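Local coordinates for uncharacterized protein (Bacteroides eggerthii, PDB 4L3R) that is of unknown function but belongs to the DUF4847 family of the Calycin clan, with a mainly antiparallel beta fold, at residues Q28-L33 and T137-G142; K120-G123 and L128-Y131. All blocks are in the same frame, centred on the assembly; numbering follows the deposited sequence.

How the contacts relate
Both contacts reach the same antiparallel sheet, but in contact 1 one side is a loop. Contact 2 pairs strand 118-123 with strand 127-134. Contact 1 brings the loop that follows strand 15-22 against strand 137-144, the next strand along from 127-134. In chain order the loop 28-33 comes first, then 120-123, 128-131 and 137-142, so contact 2 lies between the two halves of contact 1. Their centres are about 13 Å apart. They also touch: M141 N approaches L130 O at 2.9 Å, a probable hydrogen bond, and V140 packs on Y131 and T129. The last three strands thus run side by side, and contact 1 ties an early loop to the C-terminal strand.

Contact 1: residues Q28-L33 and T137-G142; sequences QFYQGL and TTKVMG
Y30 and K139 are the closest residues of the two backbones, yet their CA atoms stand 8.5 Å apart, so the loop 28-33 meets strand 137-142 through side chains alone. Y30 also opens a type II beta turn that runs to L33. The whole contact is one lysine laid on one tyrosine ring. K139 CE sits over the centre of the Y30 ring, 3.9 Å from the centroid and 6° off the ring normal, a CH-pi contact. K139 NZ follows over the same face at 4.4 Å from the centroid, in cation-pi geometry. A turn about the CB-CG bond of K139 (chi2 127°) carries the end of the lysine chain across the ring face, and the two side chains cross at about a right angle. L33 CG packs on the opposite face of the Y30 ring, nearer its rim. The ring is therefore held between a leucine and a lysine. The charge of K139 has a stronger partner in D134, with which NZ forms a salt bridge; the bond from K139 NZ to T137 OG1 is weak. With an alanine here instead of Y30, the methylene groups of K139 would probably lose their aromatic cover, and L33 the ring it packs on. Y30 also touches V110 of helix 106-116 and I20 of strand 15-22, while K139 rests on F132 of strand 127-134.

Contact 2: residues K120-G123 and L128-Y131; sequences KYEG and LTLY
K120 and E122 both place CG between the backbone N and the carbonyl carbon (chi1 68° and 64°), and both chains run extended from there to the ring of Y131. K120 meets the Y131 ring over a face and E122 meets it at the edge. K120 lies over one face of this ring. Its CE is 4.1 Å from the ring centroid, a CH-pi contact offset toward the rim, and its CG touches Y131 CB at 3.6 Å. K120 NZ is farther off, so any cation-pi attraction is weak at most. At the edge, Y131 OH donates to E122 OE2 at 3.0 Å and meets that oxygen from above the carboxylate plane. The carboxylate and ring planes are turned 78° apart. E122 also lies alongside T129, pointing the same way, with CG 3.9 Å from T129 CB. On the other face of the sheet, Y121 CB packs against L130 CD2 at 3.7 Å, and Y121 CD2 meets L128 CD1. The Y121 ring reaches beyond the hairpin to V6 and I9 of helix 4-10 and to H91.

Backbone bonds fix the register. E122 and T129 form a hydrogen-bonded pair with a bond each way: T129 N to E122 O at 2.8 Å, and E122 N to T129 O. Y131 N donates to K120 O at 2.9 Å. Y121 with L130 and G123 with L128 are non-hydrogen-bonded pairs. One face carries K120, E122, T129 and Y131; the other packs L128 and L130 against strand 54-61. This is an antiparallel beta hairpin, and its first strand, 118-123, is an outermost strand of the chain's sheet. Strand 54-61 is no neighbour of the hairpin in the strand order, so this packing is consistent with a curved sheet, as in the Calycin clan.

Contact 1: residues Q28-L33 and T137-G142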
loop_
_atom_site.group_PDB
_atom_site.type_symbol
_atom_site.label_atom_id
_atom_site.label_comp_id
_atom_site.label_asym_id
_atom_site.label_seq_id
_atom_site.Cartn_x
_atom_site.Cartn_y
_atom_site.Cartn_z
ATOM N N GLN B 28 6.819 -1.442 -31.847
ATOM C CA GLN B 28 7.223 -0.918 -30.540
ATOM C C GLN B 28 6.742 0.517 -30.345
ATOM O O GLN B 28 6.237 0.843 -29.276
ATOM C CB GLN B 28 8.748 -0.975 -30.365
ATOM C CG GLN B 28 9.195 -0.753 -28.915
ATOM C CD GLN B 28 10.692 -0.802 -28.756
ATOM O OE1 GLN B 28 11.447 -0.778 -29.729
ATOM N NE2 GLN B 28 11.160 -0.834 -27.516
ATOM N N PHE B 29 6.937 1.381 -31.355
ATOM C CA PHE B 29 6.512 2.780 -31.290
ATOM C C PHE B 29 5.627 3.109 -32.475
ATOM O O PHE B 29 5.926 2.675 -33.595
ATOM C CB PHE B 29 7.720 3.710 -31.231
ATOM C CG PHE B 29 8.542 3.461 -29.994
ATOM C CD1 PHE B 29 8.055 3.797 -28.737
ATOM C CD2 PHE B 29 9.769 2.817 -30.074
ATOM C CE1 PHE B 29 8.792 3.522 -27.593
ATOM C CE2 PHE B 29 10.527 2.586 -28.926
ATOM C CZ PHE B 29 10.024 2.919 -27.694
ATOM N N TYR B 30 4.517 3.854 -32.232
ATOM C CA TYR B 30 3.562 4.189 -33.304
ATOM C C TYR B 30 4.220 5.078 -34.366
ATOM O O TYR B 30 5.217 5.741 -34.094
ATOM C CB TYR B 30 2.266 4.850 -32.766
ATOM C CG TYR B 30 2.444 6.146 -32.000
ATOM C CD1 TYR B 30 2.495 7.370 -32.661
ATOM C CD2 TYR B 30 2.437 6.162 -30.610
ATOM C CE1 TYR B 30 2.626 8.568 -31.962
ATOM C CE2 TYR B 30 2.596 7.352 -29.896
ATOM C CZ TYR B 30 2.638 8.560 -30.575
ATOM O OH TYR B 30 2.732 9.748 -29.890
ATOM N N GLN B 31 3.667 5.065 -35.577
ATOM C CA GLN B 31 4.214 5.831 -36.697
ATOM C C GLN B 31 4.007 7.341 -36.464
ATOM O O GLN B 31 2.900 7.764 -36.122
ATOM C CB GLN B 31 3.546 5.378 -38.015
ATOM C CG GLN B 31 4.399 5.582 -39.260
ATOM C CD GLN B 31 3.833 4.810 -40.436
ATOM O OE1 GLN B 31 2.612 4.750 -40.640
ATOM N NE2 GLN B 31 4.692 4.165 -41.219
ATOM N N GLY B 32 5.069 8.128 -36.638
ATOM C CA GLY B 32 5.002 9.575 -36.468
ATOM C C GLY B 32 5.348 10.087 -35.081
ATOM O O GLY B 32 5.168 11.279 -34.810
ATOM N N LEU B 33 5.861 9.212 -34.188
ATOM C CA LEU B 33 6.262 9.624 -32.835
ATOM C C LEU B 33 7.467 10.582 -32.959
ATOM O O LEU B 33 7.493 11.630 -32.309
ATOM C CB LEU B 33 6.590 8.399 -31.972
ATOM C CG LEU B 33 6.387 8.545 -30.462
ATOM C CD1 LEU B 33 6.456 7.189 -29.778
ATOM C CD2 LEU B 33 7.391 9.496 -29.845
ATOM N N THR B 137 -7.892 9.241 -30.905
ATOM C CA THR B 137 -7.331 7.889 -30.964
ATOM C C THR B 137 -7.113 7.302 -29.570
ATOM O O THR B 137 -7.132 8.023 -28.573
ATOM C CB THR B 137 -5.992 7.901 -31.736
ATOM O OG1 THR B 137 -4.964 8.467 -30.914
ATOM C CG2 THR B 137 -6.082 8.635 -33.086
ATOM N N THR B 138 -6.876 5.983 -29.527
ATOM C CA THR B 138 -6.572 5.226 -28.319
ATOM C C THR B 138 -5.243 4.524 -28.544
ATOM O O THR B 138 -5.144 3.706 -29.462
ATOM C CB THR B 138 -7.702 4.246 -27.995
ATOM O OG1 THR B 138 -8.839 5.002 -27.577
ATOM C CG2 THR B 138 -7.327 3.251 -26.895
ATOM N N LYS B 139 -4.234 4.833 -27.709
ATOM C CA LYS B 139 -2.900 4.237 -27.788
ATOM C C LYS B 139 -2.633 3.443 -26.526
ATOM O O LYS B 139 -3.435 3.478 -25.594
ATOM C CB LYS B 139 -1.833 5.332 -28.003
ATOM C CG LYS B 139 -1.545 5.603 -29.486
ATOM C CD LYS B 139 -1.678 7.058 -29.857
ATOM C CE LYS B 139 -1.343 7.269 -31.315
ATOM N NZ LYS B 139 -1.679 8.641 -31.764
ATOM N N VAL B 140 -1.532 2.688 -26.512
ATOM C CA VAL B 140 -1.172 1.880 -25.356
ATOM C C VAL B 140 0.283 2.075 -24.999
ATOM O O VAL B 140 1.133 2.124 -25.885
ATOM C CB VAL B 140 -1.477 0.370 -25.542
ATOM C CG1 VAL B 140 -2.973 0.128 -25.622
ATOM C CG2 VAL B 140 -0.764 -0.221 -26.760
HETATM N N MSE B 141 0.564 2.157 -23.684
HETATM C CA MSE B 141 1.908 2.201 -23.131
HETATM C C MSE B 141 2.156 0.864 -22.477
HETATM O O MSE B 141 1.404 0.503 -21.577
HETATM C CB MSE B 141 2.048 3.302 -22.079
HETATM C CG MSE B 141 2.259 4.686 -22.614
HETATM SE SE MSE B 141 2.469 5.901 -21.105
HETATM C CE MSE B 141 0.625 6.041 -20.694
ATOM N N GLY B 142 3.166 0.130 -22.921
ATOM C CA GLY B 142 3.500 -1.165 -22.345
ATOM C C GLY B 142 4.655 -1.027 -21.378
ATOM O O GLY B 142 5.573 -0.247 -21.627
#

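Contact 2: residues K120-G123 and L128-Y131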
loop_
_atom_site.group_PDB
_atom_site.type_symbol
_atom_site.label_atom_id
_atom_site.label_comp_id
_atom_site.label_asym_id
_atom_site.label_seq_id
_atom_site.Cartn_x
_atom_site.Cartn_y
_atom_site.Cartn_z
ATOM N N LYS B 120 -7.991 2.925 -18.901
ATOM C CA LYS B 120 -8.135 1.509 -18.534
ATOM C C LYS B 120 -6.787 0.799 -18.660
ATOM O O LYS B 120 -5.836 1.373 -19.189
ATOM C CB LYS B 120 -9.230 0.798 -19.369
ATOM C CG LYS B 120 -8.908 0.608 -20.857
ATOM C CD LYS B 120 -10.049 -0.074 -21.621
ATOM C CE LYS B 120 -9.662 -0.430 -23.041
ATOM N NZ LYS B 120 -10.766 -1.110 -23.776
ATOM N N TYR B 121 -6.700 -0.435 -18.143
ATOM C CA TYR B 121 -5.454 -1.195 -18.167
ATOM C C TYR B 121 -5.682 -2.701 -18.162
ATOM O O TYR B 121 -6.796 -3.185 -17.981
ATOM C CB TYR B 121 -4.595 -0.834 -16.930
ATOM C CG TYR B 121 -5.096 -1.460 -15.645
ATOM C CD1 TYR B 121 -6.169 -0.911 -14.950
ATOM C CD2 TYR B 121 -4.548 -2.646 -15.163
ATOM C CE1 TYR B 121 -6.671 -1.514 -13.799
ATOM C CE2 TYR B 121 -5.048 -3.262 -14.018
ATOM C CZ TYR B 121 -6.113 -2.693 -13.340
ATOM O OH TYR B 121 -6.635 -3.268 -12.210
ATOM N N GLU B 122 -4.583 -3.429 -18.304
ATOM C CA GLU B 122 -4.525 -4.874 -18.158
ATOM C C GLU B 122 -3.076 -5.227 -17.809
ATOM O O GLU B 122 -2.163 -4.458 -18.115
ATOM C CB GLU B 122 -5.058 -5.619 -19.401
ATOM C CG GLU B 122 -4.261 -5.416 -20.676
ATOM C CD GLU B 122 -4.891 -5.961 -21.945
ATOM O OE1 GLU B 122 -6.010 -6.522 -21.879
ATOM O OE2 GLU B 122 -4.266 -5.803 -23.020
ATOM N N GLY B 123 -2.885 -6.324 -17.095
ATOM C CA GLY B 123 -1.550 -6.736 -16.695
ATOM C C GLY B 123 -1.485 -7.982 -15.842
ATOM O O GLY B 123 -2.508 -8.499 -15.379
ATOM N N LEU B 128 2.475 -4.832 -17.744
ATOM C CA LEU B 128 1.420 -3.846 -17.498
ATOM C C LEU B 128 1.177 -3.067 -18.778
ATOM O O LEU B 128 2.126 -2.573 -19.387
ATOM C CB LEU B 128 1.784 -2.899 -16.340
ATOM C CG LEU B 128 0.777 -1.776 -16.018
ATOM C CD1 LEU B 128 -0.539 -2.345 -15.499
ATOM C CD2 LEU B 128 1.356 -0.805 -15.002
ATOM N N THR B 129 -0.093 -2.978 -19.196
ATOM C CA THR B 129 -0.500 -2.256 -20.394
ATOM C C THR B 129 -1.491 -1.189 -19.985
ATOM O O THR B 129 -2.518 -1.526 -19.399
ATOM C CB THR B 129 -1.104 -3.222 -21.421
ATOM O OG1 THR B 129 -0.199 -4.304 -21.631
ATOM C CG2 THR B 129 -1.400 -2.544 -22.751
ATOM N N LEU B 130 -1.188 0.090 -20.277
ATOM C CA LEU B 130 -2.070 1.211 -19.964
ATOM C C LEU B 130 -2.646 1.785 -21.247
ATOM O O LEU B 130 -1.893 2.148 -22.155
ATOM C CB LEU B 130 -1.318 2.307 -19.195
ATOM C CG LEU B 130 -0.615 1.879 -17.914
ATOM C CD1 LEU B 130 0.084 3.063 -17.261
ATOM C CD2 LEU B 130 -1.583 1.243 -16.931
ATOM N N TYR B 131 -3.974 1.881 -21.313
ATOM C CA TYR B 131 -4.679 2.444 -22.454
ATOM C C TYR B 131 -4.912 3.905 -22.176
ATOM O O TYR B 131 -5.397 4.234 -21.091
ATOM C CB TYR B 131 -6.011 1.720 -22.685
ATOM C CG TYR B 131 -5.842 0.309 -23.199
ATOM C CD1 TYR B 131 -5.392 -0.710 -22.366
ATOM C CD2 TYR B 131 -6.140 -0.012 -24.520
ATOM C CE1 TYR B 131 -5.214 -2.005 -22.841
ATOM C CE2 TYR B 131 -5.976 -1.307 -25.004
ATOM C CZ TYR B 131 -5.514 -2.302 -24.163
ATOM O OH TYR B 131 -5.349 -3.571 -24.661
#